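Local coordinates for flagellar basal body rod modification protein (Helicobacter pylori 26695, PDB 4ZZF), which is probably required for formation of the flagellar hook, where it may act as a scaffolding protein, at residues A10-S15 and L125-M130; S26-F31 and K66-F71; F30-I35 and A92-D97. One frame throughout, in Å; residues are numbered along the deposited sequence.

Interaction 1: residues A10-S15 and L125-M130; sequences AETDVS and LRMGEM
Two methionines, Met-127 and Met-130, reach from one side of this contact to Thr-12 and Val-14 on the other, with Ala-10 and Leu-125 beside them. The apolar touches are few, through methyl groups and sulfur. Met-127 meets Thr-12 tip to tip, its SD 4.0 Å from Thr-12 CG2, and the bend at chi3 (52°) turns its CE toward Ala-10, 3.8 Å from the carbonyl O and 4.2 Å from CB. Met-130, bent the same way, sets its CE 3.9 Å from Val-14 CG1, again tip to tip. Ala-10 CB lies 4.4 Å from Leu-125 CD1. No hydrogen bond joins the two segments; the polar bonds shape each one separately. Thr-12 OG1 accepts from Val-14 N at 3.2 Å, an ST turn at the end of the strand, and is also bonded to Gly-109 O. A type II' turn from Met-127 to Met-130, with Gly-128 at positive phi, brings both methionines to the same side. The strand pieces 10-12 and 125-127 run at 99° to each other, 10.2 Å apart, so side chains do most of the bridging. Strand 9-12 pairs with strand 137-141 and strand 122-127 lies between 115-119 and 130-133, two small sheets packed together in what is probably FlgD's Tudor-like domain.

Interaction 2: residues S26-F31 and K66-F71; sequences SFSLFF and KGYINF
An antiparallel pair of strands in the FlgD Ig-like domain, 25-31 and 67-73, forms this contact, with Phe-27 bonded to Phe-71, Leu-29 to Ile-69 and Phe-31 to Gly-67. Six backbone hydrogen bonds join them; the shortest, Phe-71 N to Phe-27 O, is 2.7 Å. On the face of Phe-27, Leu-29 and Phe-31 the side chains that meet are apolar. Phe-71 CB lies over the Phe-27 ring, 3.4 Å from CZ and toward the rim, a CH-pi contact; the two rings are nearly parallel but slid apart. Phe-27 CG stands between its backbone N and carbonyl carbon (chi1 70°), which starts the ring toward Phe-71. Farther along, Phe-71 CZ meets Phe-31 CE1 tip to tip at 4.0 Å, and the Ile-69 side chain crosses that of Phe-31 at about a right angle, CD1 to CD1 3.7 Å. On the other face Phe-30 turns its edge to the Tyr-68 ring, with CD1 above the centre and 3.6 Å from Tyr-68 CE2, planes at 63°. Beside it a water links Ser-28 OG (2.8 Å) to Asn-70 OD1, to which it donates. Tyr-68 OH is bonded to Glu-112 O. The apolar face packs on Ile-44 of strand 43-47 and on Ile-90 and Ala-92 of strand 86-94, as one layer of a beta sandwich lies on the other.

Interaction 3: residues F30-I35 and A92-D97; sequences FFDEKI and AEYNLD
Phe-31 turns the edge of its ring to the face of Tyr-94, with CD2 above the ring centre and 3.6 Å from Tyr-94 CE1; the planes stand at 81°. Its CZ also approaches Ala-92 CB. Next, Asp-32 gives its backbone N to Tyr-94 OH in a weak, bent bond (3.2 Å, 123°), while a water accepts from the hydroxyl and donates to Asp-32 OD1 at 2.6 Å. Asp-32 OD2 forms a salt bridge with Arg-110. Glu-33, extended beyond CG, brings OE1 3.3 Å from Asn-95 ND2, again a weak bond. Lys-34 contributes its backbone: Asn-95 ND2 donates to Lys-34 O at 2.9 Å and nearly straight (174°), the acceptor close to the amide plane. With Asn-95 OD1 bonded to Asp-36 N, the amide is held at both ends. Ile-35 closes the run, CG1 4.0 Å from Tyr-94 CD2, its CD1 over the centre of the Phe-31 ring. The T-shaped (edge-to-face) pair and the hydrogen bonds of the Asn-95 side-chain amide thus fasten the loop following strand 25-31 to residues 92-95, a packing of facing sheets at the margin of an Ig-like beta sandwich.

Interactions 2 and 3 share Phe-30 and Phe-31 and lie within the Ig-like domain; interaction 1 lies about 18 Å, centre to centre, from interaction 3, across the chain's centre. Interaction 2 is strand pairing, rich in backbone bonds, with one face buried in the sandwich and the other partly exposed. Interaction 3 continues from the same strand into a loop and relies on hydrogen bonds, two of them weak, between that loop, mostly its backbone, and a tyrosine and an asparagine side chain, around a buried aromatic core. Interaction 1, mostly buried, has no hydrogen bond across it and uses the bent side chains of two methionines. It touches interaction 2 through residues 127-129, on Tyr-68 and Asn-70, connecting the three-stranded 115-133 sheet with the Ig-like domain.

Interaction 1: residues A10-S15 and L125-M130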
ATOM      1  N   ALA A  10       0.203  11.996   8.083  1.00 33.86           N
ATOM      2  CA  ALA A  10      -0.493  13.049   7.349  1.00 35.36           C
ATOM      3  C   ALA A  10      -0.223  14.395   8.010  1.00 35.42           C
ATOM      4  O   ALA A  10      -0.208  14.492   9.237  1.00 33.19           O
ATOM      5  CB  ALA A  10      -1.985  12.772   7.295  1.00 34.53           C
ATOM      6  N   GLU A  11       0.048  15.401   7.189  1.00 32.74           N
ATOM      7  CA  GLU A  11       0.047  16.790   7.618  1.00 37.45           C
ATOM      8  C   GLU A  11      -1.294  17.378   7.145  1.00 36.91           C
ATOM      9  O   GLU A  11      -1.620  17.254   5.974  1.00 36.75           O
ATOM     10  CB  GLU A  11       1.228  17.572   7.009  1.00 34.81           C
ATOM     11  CG  GLU A  11       2.620  17.012   7.279  1.00 36.64           C
ATOM     12  CD  GLU A  11       3.144  17.393   8.655  1.00 36.61           C
ATOM     13  OE1 GLU A  11       2.629  18.370   9.252  1.00 38.74           O
ATOM     14  OE2 GLU A  11       4.056  16.708   9.160  1.00 33.85           O
ATOM     15  N   THR A  12      -2.080  17.981   8.028  1.00 35.71           N
ATOM     16  CA  THR A  12      -3.328  18.610   7.579  1.00 37.37           C
ATOM     17  C   THR A  12      -3.301  20.125   7.778  1.00 41.10           C
ATOM     18  O   THR A  12      -2.430  20.644   8.473  1.00 41.89           O
ATOM     19  CB  THR A  12      -4.561  18.057   8.307  1.00 35.48           C
ATOM     20  OG1 THR A  12      -4.658  18.654   9.600  1.00 37.42           O
ATOM     21  CG2 THR A  12      -4.497  16.559   8.430  1.00 35.00           C
ATOM     22  N   ASP A  13      -4.254  20.837   7.175  1.00 38.13           N
ATOM     23  CA  ASP A  13      -4.309  22.291   7.345  1.00 44.88           C
ATOM     24  C   ASP A  13      -5.055  22.704   8.628  1.00 43.14           C
ATOM     25  O   ASP A  13      -5.356  23.873   8.820  1.00 43.98           O
ATOM     26  CB  ASP A  13      -4.949  22.974   6.117  1.00 40.60           C
ATOM     27  CG  ASP A  13      -6.374  22.492   5.831  1.00 45.27           C
ATOM     28  OD1 ASP A  13      -7.062  22.011   6.750  1.00 48.95           O
ATOM     29  OD2 ASP A  13      -6.821  22.600   4.672  1.00 48.31           O
ATOM     30  N   VAL A  14      -5.357  21.744   9.494  1.00 39.04           N
ATOM     31  CA  VAL A  14      -5.905  22.054  10.814  1.00 41.77           C
ATOM     32  C   VAL A  14      -4.769  22.216  11.813  1.00 44.51           C
ATOM     33  O   VAL A  14      -4.137  21.229  12.188  1.00 46.36           O
ATOM     34  CB  VAL A  14      -6.847  20.945  11.305  1.00 42.05           C
ATOM     35  CG1 VAL A  14      -7.272  21.199  12.746  1.00 42.49           C
ATOM     36  CG2 VAL A  14      -8.048  20.824  10.372  1.00 41.03           C
ATOM     37  N   SER A  15      -4.495  23.443  12.236  1.00 43.70           N
ATOM     38  CA  SER A  15      -3.377  23.685  13.146  1.00 49.68           C
ATOM     39  C   SER A  15      -3.791  24.275  14.505  1.00 49.88           C
ATOM     40  O   SER A  15      -2.950  24.447  15.389  1.00 45.51           O
ATOM     41  CB  SER A  15      -2.367  24.620  12.484  1.00 44.84           C
ATOM     42  OG  SER A  15      -2.974  25.869  12.207  1.00 52.12           O
ATOM     43  N   LEU A 125     -10.197  10.827   7.895  1.00 43.64           N
ATOM     44  CA  LEU A 125      -9.000  10.239   8.474  1.00 42.12           C
ATOM     45  C   LEU A 125      -9.097  10.206   9.990  1.00 42.95           C
ATOM     46  O   LEU A 125      -9.363  11.233  10.617  1.00 43.31           O
ATOM     47  CB  LEU A 125      -7.768  11.032   8.069  1.00 42.11           C
ATOM     48  CG  LEU A 125      -7.497  11.266   6.595  1.00 46.25           C
ATOM     49  CD1 LEU A 125      -6.322  12.247   6.464  1.00 42.41           C
ATOM     50  CD2 LEU A 125      -7.185   9.927   5.931  1.00 47.67           C
ATOM     51  N   ARG A 126      -8.867   9.049  10.591  1.00 37.50           N
ATOM     52  CA  ARG A 126      -8.761   9.013  12.038  1.00 44.91           C
ATOM     53  C   ARG A 126      -7.306   9.161  12.446  1.00 41.25           C
ATOM     54  O   ARG A 126      -6.462   8.344  12.084  1.00 40.22           O
ATOM     55  CB  ARG A 126      -9.340   7.727  12.629  1.00 44.61           C
ATOM     56  CG  ARG A 126      -9.197   7.692  14.163  1.00 50.50           C
ATOM     57  CD  ARG A 126      -9.341   6.290  14.746  1.00 51.90           C
ATOM     58  NE  ARG A 126     -10.657   5.711  14.479  1.00 63.12           N
ATOM     59  CZ  ARG A 126     -11.772   6.054  15.128  1.00 67.33           C
ATOM     60  NH1 ARG A 126     -11.727   6.987  16.089  1.00 63.77           N
ATOM     61  NH2 ARG A 126     -12.935   5.473  14.812  1.00 58.15           N
ATOM     62  N   MET A 127      -7.036  10.219  13.206  1.00 43.10           N
ATOM     63  CA  MET A 127      -5.696  10.566  13.672  1.00 38.28           C
ATOM     64  C   MET A 127      -5.734  10.836  15.167  1.00 39.16           C
ATOM     65  O   MET A 127      -5.998  11.954  15.595  1.00 42.28           O
ATOM     66  CB  MET A 127      -5.170  11.793  12.921  1.00 35.93           C
ATOM     67  CG  MET A 127      -5.219  11.632  11.408  1.00 41.66           C
ATOM     68  SD  MET A 127      -4.852  13.123  10.466  1.00 42.75           S
ATOM     69  CE  MET A 127      -3.304  13.617  11.215  1.00 34.31           C
ATOM     70  N   GLY A 128      -5.471   9.807  15.958  1.00 36.89           N
ATOM     71  CA  GLY A 128      -5.635   9.914  17.391  1.00 45.33           C
ATOM     72  C   GLY A 128      -7.102  10.171  17.673  1.00 47.86           C
ATOM     73  O   GLY A 128      -7.966   9.533  17.080  1.00 43.86           O
ATOM     74  N   GLU A 129      -7.384  11.120  18.554  1.00 50.08           N
ATOM     75  CA  GLU A 129      -8.765  11.489  18.856  1.00 53.71           C
ATOM     76  C   GLU A 129      -9.426  12.346  17.770  1.00 52.76           C
ATOM     77  O   GLU A 129     -10.636  12.534  17.794  1.00 53.47           O
ATOM     78  CB  GLU A 129      -8.826  12.230  20.193  1.00 58.62           C
ATOM     79  CG  GLU A 129      -8.567  11.338  21.401  1.00 58.48           C
ATOM     80  CD  GLU A 129      -9.648  10.287  21.576  1.00 63.97           C
ATOM     81  OE1 GLU A 129     -10.813  10.581  21.241  1.00 63.49           O
ATOM     82  OE2 GLU A 129      -9.331   9.167  22.042  1.00 68.13           O
ATOM     83  N   MET A 130      -8.648  12.870  16.823  1.00 47.98           N
ATOM     84  CA  MET A 130      -9.223  13.736  15.799  1.00 45.83           C
ATOM     85  C   MET A 130      -9.745  12.936  14.610  1.00 47.11           C
ATOM     86  O   MET A 130      -9.190  11.902  14.226  1.00 47.06           O
ATOM     87  CB  MET A 130      -8.206  14.776  15.319  1.00 44.88           C
ATOM     88  CG  MET A 130      -7.646  15.654  16.430  1.00 55.35           C
ATOM     89  SD  MET A 130      -6.510  16.930  15.827  1.00 61.88           S
ATOM     90  CE  MET A 130      -7.560  17.768  14.647  1.00 52.75           C
TER

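Interaction 2: residues S26-F31 and K66-F71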
ATOM      1  N   SER A  26      -9.466  19.649  25.643  1.00 54.28           N
ATOM      2  CA  SER A  26      -8.729  18.421  25.398  1.00 54.35           C
ATOM      3  C   SER A  26      -8.134  18.518  24.012  1.00 53.49           C
ATOM      4  O   SER A  26      -8.793  19.006  23.091  1.00 54.14           O
ATOM      5  CB  SER A  26      -9.633  17.190  25.505  1.00 52.94           C
ATOM      6  OG  SER A  26      -9.972  16.940  26.854  1.00 65.37           O
ATOM      7  N   PHE A  27      -6.889  18.076  23.865  1.00 47.81           N
ATOM      8  CA  PHE A  27      -6.258  18.026  22.548  1.00 44.86           C
ATOM      9  C   PHE A  27      -5.173  16.951  22.520  1.00 44.12           C
ATOM     10  O   PHE A  27      -4.701  16.485  23.557  1.00 45.74           O
ATOM     11  CB  PHE A  27      -5.672  19.393  22.165  1.00 42.58           C
ATOM     12  CG  PHE A  27      -4.463  19.780  22.970  1.00 45.37           C
ATOM     13  CD1 PHE A  27      -4.602  20.460  24.169  1.00 47.34           C
ATOM     14  CD2 PHE A  27      -3.185  19.455  22.536  1.00 39.79           C
ATOM     15  CE1 PHE A  27      -3.488  20.810  24.913  1.00 47.36           C
ATOM     16  CE2 PHE A  27      -2.073  19.806  23.277  1.00 40.94           C
ATOM     17  CZ  PHE A  27      -2.218  20.478  24.460  1.00 39.14           C
ATOM     18  N   SER A  28      -4.777  16.573  21.316  1.00 45.00           N
ATOM     19  CA  SER A  28      -3.836  15.485  21.119  1.00 43.67           C
ATOM     20  C   SER A  28      -2.654  15.919  20.225  1.00 41.10           C
ATOM     21  O   SER A  28      -2.816  16.705  19.278  1.00 37.48           O
ATOM     22  CB  SER A  28      -4.586  14.285  20.535  1.00 44.27           C
ATOM     23  OG  SER A  28      -3.759  13.491  19.715  1.00 49.18           O
ATOM     24  N   LEU A  29      -1.460  15.443  20.576  1.00 36.99           N
ATOM     25  CA  LEU A  29      -0.248  15.700  19.807  1.00 37.39           C
ATOM     26  C   LEU A  29       0.432  14.388  19.448  1.00 39.55           C
ATOM     27  O   LEU A  29       0.486  13.458  20.263  1.00 40.10           O
ATOM     28  CB  LEU A  29       0.728  16.579  20.592  1.00 35.12           C
ATOM     29  CG  LEU A  29       0.313  18.030  20.774  1.00 41.55           C
ATOM     30  CD1 LEU A  29       1.363  18.769  21.610  1.00 36.05           C
ATOM     31  CD2 LEU A  29       0.160  18.671  19.433  1.00 35.55           C
ATOM     32  N   PHE A  30       0.975  14.310  18.241  1.00 36.38           N
ATOM     33  CA  PHE A  30       1.638  13.088  17.821  1.00 34.89           C
ATOM     34  C   PHE A  30       3.152  13.232  17.907  1.00 36.08           C
ATOM     35  O   PHE A  30       3.726  14.135  17.283  1.00 36.03           O
ATOM     36  CB  PHE A  30       1.215  12.718  16.401  1.00 35.85           C
ATOM     37  CG  PHE A  30       1.851  11.462  15.883  1.00 37.92           C
ATOM     38  CD1 PHE A  30       1.279  10.229  16.131  1.00 36.13           C
ATOM     39  CD2 PHE A  30       3.031  11.516  15.138  1.00 37.70           C
ATOM     40  CE1 PHE A  30       1.869   9.069  15.640  1.00 39.09           C
ATOM     41  CE2 PHE A  30       3.618  10.367  14.654  1.00 37.51           C
ATOM     42  CZ  PHE A  30       3.032   9.139  14.904  1.00 34.18           C
ATOM     43  N   PHE A  31       3.793  12.341  18.671  1.00 32.72           N
ATOM     44  CA  PHE A  31       5.250  12.342  18.778  1.00 37.23           C
ATOM     45  C   PHE A  31       5.860  11.184  17.982  1.00 39.17           C
ATOM     46  O   PHE A  31       5.655  10.012  18.298  1.00 37.78           O
ATOM     47  CB  PHE A  31       5.672  12.311  20.255  1.00 33.61           C
ATOM     48  CG  PHE A  31       5.256  13.548  21.006  1.00 37.65           C
ATOM     49  CD1 PHE A  31       3.970  13.655  21.540  1.00 34.58           C
ATOM     50  CD2 PHE A  31       6.120  14.630  21.118  1.00 31.68           C
ATOM     51  CE1 PHE A  31       3.564  14.802  22.206  1.00 35.32           C
ATOM     52  CE2 PHE A  31       5.728  15.783  21.782  1.00 36.79           C
ATOM     53  CZ  PHE A  31       4.438  15.875  22.328  1.00 36.71           C
ATOM     54  N   LYS A  66       5.565   7.986  23.326  1.00 41.55           N
ATOM     55  CA  LYS A  66       5.557   8.306  21.895  1.00 40.51           C
ATOM     56  C   LYS A  66       4.165   8.092  21.291  1.00 43.85           C
ATOM     57  O   LYS A  66       3.278   7.548  21.946  1.00 43.17           O
ATOM     58  CB  LYS A  66       6.578   7.457  21.135  1.00 40.78           C
ATOM     59  CG  LYS A  66       6.192   5.994  20.989  1.00 45.22           C
ATOM     60  CD  LYS A  66       7.271   5.208  20.216  1.00 48.92           C
ATOM     61  CE  LYS A  66       7.281   5.605  18.744  1.00 55.85           C
ATOM     62  NZ  LYS A  66       8.424   5.042  17.964  1.00 65.95           N
ATOM     63  N   GLY A  67       3.980   8.503  20.039  1.00 41.15           N
ATOM     64  CA  GLY A  67       2.684   8.374  19.394  1.00 42.65           C
ATOM     65  C   GLY A  67       1.765   9.503  19.822  1.00 40.24           C
ATOM     66  O   GLY A  67       2.232  10.597  20.141  1.00 39.46           O
ATOM     67  N   TYR A  68       0.459   9.243  19.814  1.00 40.76           N
ATOM     68  CA  TYR A  68      -0.531  10.231  20.224  1.00 40.36           C
ATOM     69  C   TYR A  68      -0.620  10.311  21.742  1.00 41.21           C
ATOM     70  O   TYR A  68      -0.814   9.304  22.412  1.00 42.72           O
ATOM     71  CB  TYR A  68      -1.906   9.898  19.645  1.00 36.60           C
ATOM     72  CG  TYR A  68      -2.031  10.152  18.151  1.00 39.90           C
ATOM     73  CD1 TYR A  68      -2.132  11.445  17.650  1.00 38.18           C
ATOM     74  CD2 TYR A  68      -2.070   9.100  17.252  1.00 37.77           C
ATOM     75  CE1 TYR A  68      -2.257  11.680  16.293  1.00 40.33           C
ATOM     76  CE2 TYR A  68      -2.198   9.318  15.903  1.00 38.39           C
ATOM     77  CZ  TYR A  68      -2.286  10.603  15.424  1.00 40.47           C
ATOM     78  OH  TYR A  68      -2.393  10.801  14.077  1.00 35.49           O
ATOM     79  N   ILE A  69      -0.483  11.514  22.280  1.00 41.72           N
ATOM     80  CA  ILE A  69      -0.652  11.735  23.711  1.00 43.31           C
ATOM     81  C   ILE A  69      -1.749  12.783  23.919  1.00 44.26           C
ATOM     82  O   ILE A  69      -1.787  13.789  23.207  1.00 42.91           O
ATOM     83  CB  ILE A  69       0.670  12.187  24.372  1.00 40.17           C
ATOM     84  CG1 ILE A  69       1.777  11.171  24.088  1.00 44.68           C
ATOM     85  CG2 ILE A  69       0.511  12.347  25.889  1.00 42.72           C
ATOM     86  CD1 ILE A  69       3.160  11.621  24.551  1.00 39.57           C
ATOM     87  N   ASN A  70      -2.649  12.550  24.874  1.00 43.58           N
ATOM     88  CA  ASN A  70      -3.733  13.504  25.129  1.00 43.18           C
ATOM     89  C   ASN A  70      -3.390  14.482  26.238  1.00 41.17           C
ATOM     90  O   ASN A  70      -2.834  14.113  27.262  1.00 41.23           O
ATOM     91  CB  ASN A  70      -5.030  12.780  25.470  1.00 41.64           C
ATOM     92  CG  ASN A  70      -5.409  11.776  24.418  1.00 46.96           C
ATOM     93  OD1 ASN A  70      -5.625  12.127  23.259  1.00 51.89           O
ATOM     94  ND2 ASN A  70      -5.476  10.516  24.805  1.00 49.47           N
ATOM     95  N   PHE A  71      -3.714  15.742  26.006  1.00 43.85           N
ATOM     96  CA  PHE A  71      -3.413  16.792  26.957  1.00 44.10           C
ATOM     97  C   PHE A  71      -4.665  17.594  27.256  1.00 50.48           C
ATOM     98  O   PHE A  71      -5.667  17.478  26.545  1.00 50.69           O
ATOM     99  CB  PHE A  71      -2.325  17.717  26.420  1.00 43.45           C
ATOM    100  CG  PHE A  71      -1.031  17.016  26.076  1.00 41.74           C
ATOM    101  CD1 PHE A  71      -0.046  16.847  27.033  1.00 39.58           C
ATOM    102  CD2 PHE A  71      -0.802  16.550  24.788  1.00 42.51           C
ATOM    103  CE1 PHE A  71       1.148  16.226  26.712  1.00 41.98           C
ATOM    104  CE2 PHE A  71       0.384  15.922  24.458  1.00 42.41           C
ATOM    105  CZ  PHE A  71       1.361  15.757  25.422  1.00 40.64           C
TER
HETATM  106  O   HOH W   1      -5.207  11.189  20.567  1.00 49.05           O

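Interaction 3: residues F30-I35 and A92-D97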
ATOM      1  N   PHE A  30       0.975  14.310  18.241  1.00 36.38           N
ATOM      2  CA  PHE A  30       1.638  13.088  17.821  1.00 34.89           C
ATOM      3  C   PHE A  30       3.152  13.232  17.907  1.00 36.08           C
ATOM      4  O   PHE A  30       3.726  14.135  17.283  1.00 36.03           O
ATOM      5  CB  PHE A  30       1.215  12.718  16.401  1.00 35.85           C
ATOM      6  CG  PHE A  30       1.851  11.462  15.883  1.00 37.92           C
ATOM      7  CD1 PHE A  30       1.279  10.229  16.131  1.00 36.13           C
ATOM      8  CD2 PHE A  30       3.031  11.516  15.138  1.00 37.70           C
ATOM      9  CE1 PHE A  30       1.869   9.069  15.640  1.00 39.09           C
ATOM     10  CE2 PHE A  30       3.618  10.367  14.654  1.00 37.51           C
ATOM     11  CZ  PHE A  30       3.032   9.139  14.904  1.00 34.18           C
ATOM     12  N   PHE A  31       3.793  12.341  18.671  1.00 32.72           N
ATOM     13  CA  PHE A  31       5.250  12.342  18.778  1.00 37.23           C
ATOM     14  C   PHE A  31       5.860  11.184  17.982  1.00 39.17           C
ATOM     15  O   PHE A  31       5.655  10.012  18.298  1.00 37.78           O
ATOM     16  CB  PHE A  31       5.672  12.311  20.255  1.00 33.61           C
ATOM     17  CG  PHE A  31       5.256  13.548  21.006  1.00 37.65           C
ATOM     18  CD1 PHE A  31       3.970  13.655  21.540  1.00 34.58           C
ATOM     19  CD2 PHE A  31       6.120  14.630  21.118  1.00 31.68           C
ATOM     20  CE1 PHE A  31       3.564  14.802  22.206  1.00 35.32           C
ATOM     21  CE2 PHE A  31       5.728  15.783  21.782  1.00 36.79           C
ATOM     22  CZ  PHE A  31       4.438  15.875  22.328  1.00 36.71           C
ATOM     23  N   ASP A  32       6.598  11.546  16.938  1.00 34.21           N
ATOM     24  CA  ASP A  32       7.209  10.594  16.010  1.00 42.07           C
ATOM     25  C   ASP A  32       8.266   9.699  16.656  1.00 44.23           C
ATOM     26  O   ASP A  32       8.528   8.598  16.181  1.00 46.57           O
ATOM     27  CB  ASP A  32       7.824  11.367  14.845  1.00 34.37           C
ATOM     28  CG  ASP A  32       6.833  12.345  14.227  1.00 39.44           C
ATOM     29  OD1 ASP A  32       6.545  13.391  14.855  1.00 36.50           O
ATOM     30  OD2 ASP A  32       6.316  12.052  13.133  1.00 34.28           O
ATOM     31  N   GLU A  33       8.864  10.206  17.729  1.00 40.22           N
ATOM     32  CA  GLU A  33       9.887   9.517  18.511  1.00 43.98           C
ATOM     33  C   GLU A  33       9.493   9.581  19.965  1.00 43.81           C
ATOM     34  O   GLU A  33       8.816  10.538  20.363  1.00 39.53           O
ATOM     35  CB  GLU A  33      11.260  10.182  18.366  1.00 40.03           C
ATOM     36  CG  GLU A  33      11.977   9.987  17.078  1.00 48.93           C
ATOM     37  CD  GLU A  33      13.341  10.644  17.124  1.00 52.51           C
ATOM     38  OE1 GLU A  33      13.771  11.038  18.244  1.00 50.27           O
ATOM     39  OE2 GLU A  33      13.976  10.786  16.053  1.00 56.16           O
ATOM     40  N   LYS A  34       9.947   8.613  20.760  1.00 37.88           N
ATOM     41  CA  LYS A  34       9.809   8.693  22.204  1.00 39.56           C
ATOM     42  C   LYS A  34      10.388   9.994  22.736  1.00 39.17           C
ATOM     43  O   LYS A  34      11.502  10.367  22.397  1.00 41.18           O
ATOM     44  CB  LYS A  34      10.523   7.525  22.894  1.00 44.15           C
ATOM     45  CG  LYS A  34       9.796   6.213  22.802  1.00 48.65           C
ATOM     46  CD  LYS A  34      10.426   5.172  23.711  1.00 45.97           C
ATOM     47  CE  LYS A  34       9.618   3.879  23.666  1.00 56.50           C
ATOM     48  NZ  LYS A  34      10.059   2.877  24.689  1.00 67.40           N
ATOM     49  N   ILE A  35       9.641  10.687  23.579  1.00 36.67           N
ATOM     50  CA  ILE A  35      10.173  11.895  24.205  1.00 40.87           C
ATOM     51  C   ILE A  35      11.343  11.544  25.129  1.00 42.11           C
ATOM     52  O   ILE A  35      11.232  10.647  25.963  1.00 40.08           O
ATOM     53  CB  ILE A  35       9.092  12.630  25.007  1.00 37.58           C
ATOM     54  CG1 ILE A  35       7.961  13.066  24.078  1.00 36.77           C
ATOM     55  CG2 ILE A  35       9.675  13.808  25.724  1.00 36.63           C
ATOM     56  CD1 ILE A  35       6.737  13.490  24.814  1.00 35.44           C
ATOM     57  N   ALA A  92       4.586  21.860  19.649  1.00 38.03           N
ATOM     58  CA  ALA A  92       5.468  21.320  20.669  1.00 39.50           C
ATOM     59  C   ALA A  92       6.885  21.170  20.131  1.00 38.07           C
ATOM     60  O   ALA A  92       7.103  21.034  18.930  1.00 36.88           O
ATOM     61  CB  ALA A  92       4.952  19.976  21.183  1.00 33.40           C
ATOM     62  N   GLU A  93       7.839  21.186  21.047  1.00 38.11           N
ATOM     63  CA  GLU A  93       9.233  20.949  20.723  1.00 40.63           C
ATOM     64  C   GLU A  93       9.745  19.910  21.685  1.00 39.61           C
ATOM     65  O   GLU A  93       9.409  19.958  22.864  1.00 37.80           O
ATOM     66  CB  GLU A  93      10.046  22.233  20.834  1.00 39.26           C
ATOM     67  CG  GLU A  93       9.782  23.209  19.709  1.00 49.85           C
ATOM     68  CD  GLU A  93      10.863  24.253  19.614  1.00 56.61           C
ATOM     69  OE1 GLU A  93      11.196  24.836  20.674  1.00 64.28           O
ATOM     70  OE2 GLU A  93      11.406  24.457  18.500  1.00 59.46           O
ATOM     71  N   TYR A  94      10.567  18.984  21.196  1.00 37.74           N
ATOM     72  CA  TYR A  94      11.097  17.933  22.057  1.00 37.10           C
ATOM     73  C   TYR A  94      12.327  17.298  21.412  1.00 37.60           C
ATOM     74  O   TYR A  94      12.535  17.431  20.199  1.00 35.38           O
ATOM     75  CB  TYR A  94      10.023  16.878  22.341  1.00 36.47           C
ATOM     76  CG  TYR A  94       9.660  16.061  21.118  1.00 37.55           C
ATOM     77  CD1 TYR A  94       8.981  16.635  20.047  1.00 36.92           C
ATOM     78  CD2 TYR A  94      10.012  14.722  21.024  1.00 36.43           C
ATOM     79  CE1 TYR A  94       8.658  15.894  18.919  1.00 36.00           C
ATOM     80  CE2 TYR A  94       9.685  13.972  19.899  1.00 33.74           C
ATOM     81  CZ  TYR A  94       9.017  14.562  18.851  1.00 36.27           C
ATOM     82  OH  TYR A  94       8.705  13.825  17.726  1.00 34.07           O
ATOM     83  N   ASN A  95      13.153  16.662  22.245  1.00 37.17           N
ATOM     84  CA  ASN A  95      14.358  15.952  21.808  1.00 37.07           C
ATOM     85  C   ASN A  95      15.343  16.832  21.065  1.00 34.31           C
ATOM     86  O   ASN A  95      15.552  16.662  19.879  1.00 36.61           O
ATOM     87  CB  ASN A  95      13.973  14.751  20.942  1.00 34.14           C
ATOM     88  CG  ASN A  95      13.255  13.682  21.735  1.00 34.15           C
ATOM     89  OD1 ASN A  95      12.933  13.896  22.900  1.00 36.18           O
ATOM     90  ND2 ASN A  95      13.005  12.532  21.120  1.00 35.26           N
ATOM     91  N   LEU A  96      15.936  17.776  21.781  1.00 38.28           N
ATOM     92  CA  LEU A  96      16.955  18.659  21.226  1.00 41.15           C
ATOM     93  C   LEU A  96      18.114  17.834  20.687  1.00 43.92           C
ATOM     94  O   LEU A  96      18.609  16.933  21.370  1.00 41.15           O
ATOM     95  CB  LEU A  96      17.447  19.632  22.296  1.00 39.30           C
ATOM     96  CG  LEU A  96      18.712  20.433  22.018  1.00 44.05           C
ATOM     97  CD1 LEU A  96      18.437  21.457  20.933  1.00 46.73           C
ATOM     98  CD2 LEU A  96      19.203  21.122  23.291  1.00 41.15           C
ATOM     99  N   ASP A  97      18.530  18.114  19.459  1.00 44.75           N
ATOM    100  CA  ASP A  97      19.632  17.368  18.870  1.00 47.10           C
ATOM    101  C   ASP A  97      20.979  18.055  19.132  1.00 48.47           C
ATOM    102  O   ASP A  97      21.104  19.262  18.982  1.00 48.66           O
ATOM    103  CB  ASP A  97      19.412  17.178  17.373  1.00 47.00           C
ATOM    104  CG  ASP A  97      20.540  16.393  16.712  1.00 49.48           C
ATOM    105  OD1 ASP A  97      20.529  15.150  16.781  1.00 49.46           O
ATOM    106  OD2 ASP A  97      21.443  17.022  16.136  1.00 49.48           O
TER
HETATM  107  O   HOH W   2       8.343  15.176  15.410  1.00 40.62           O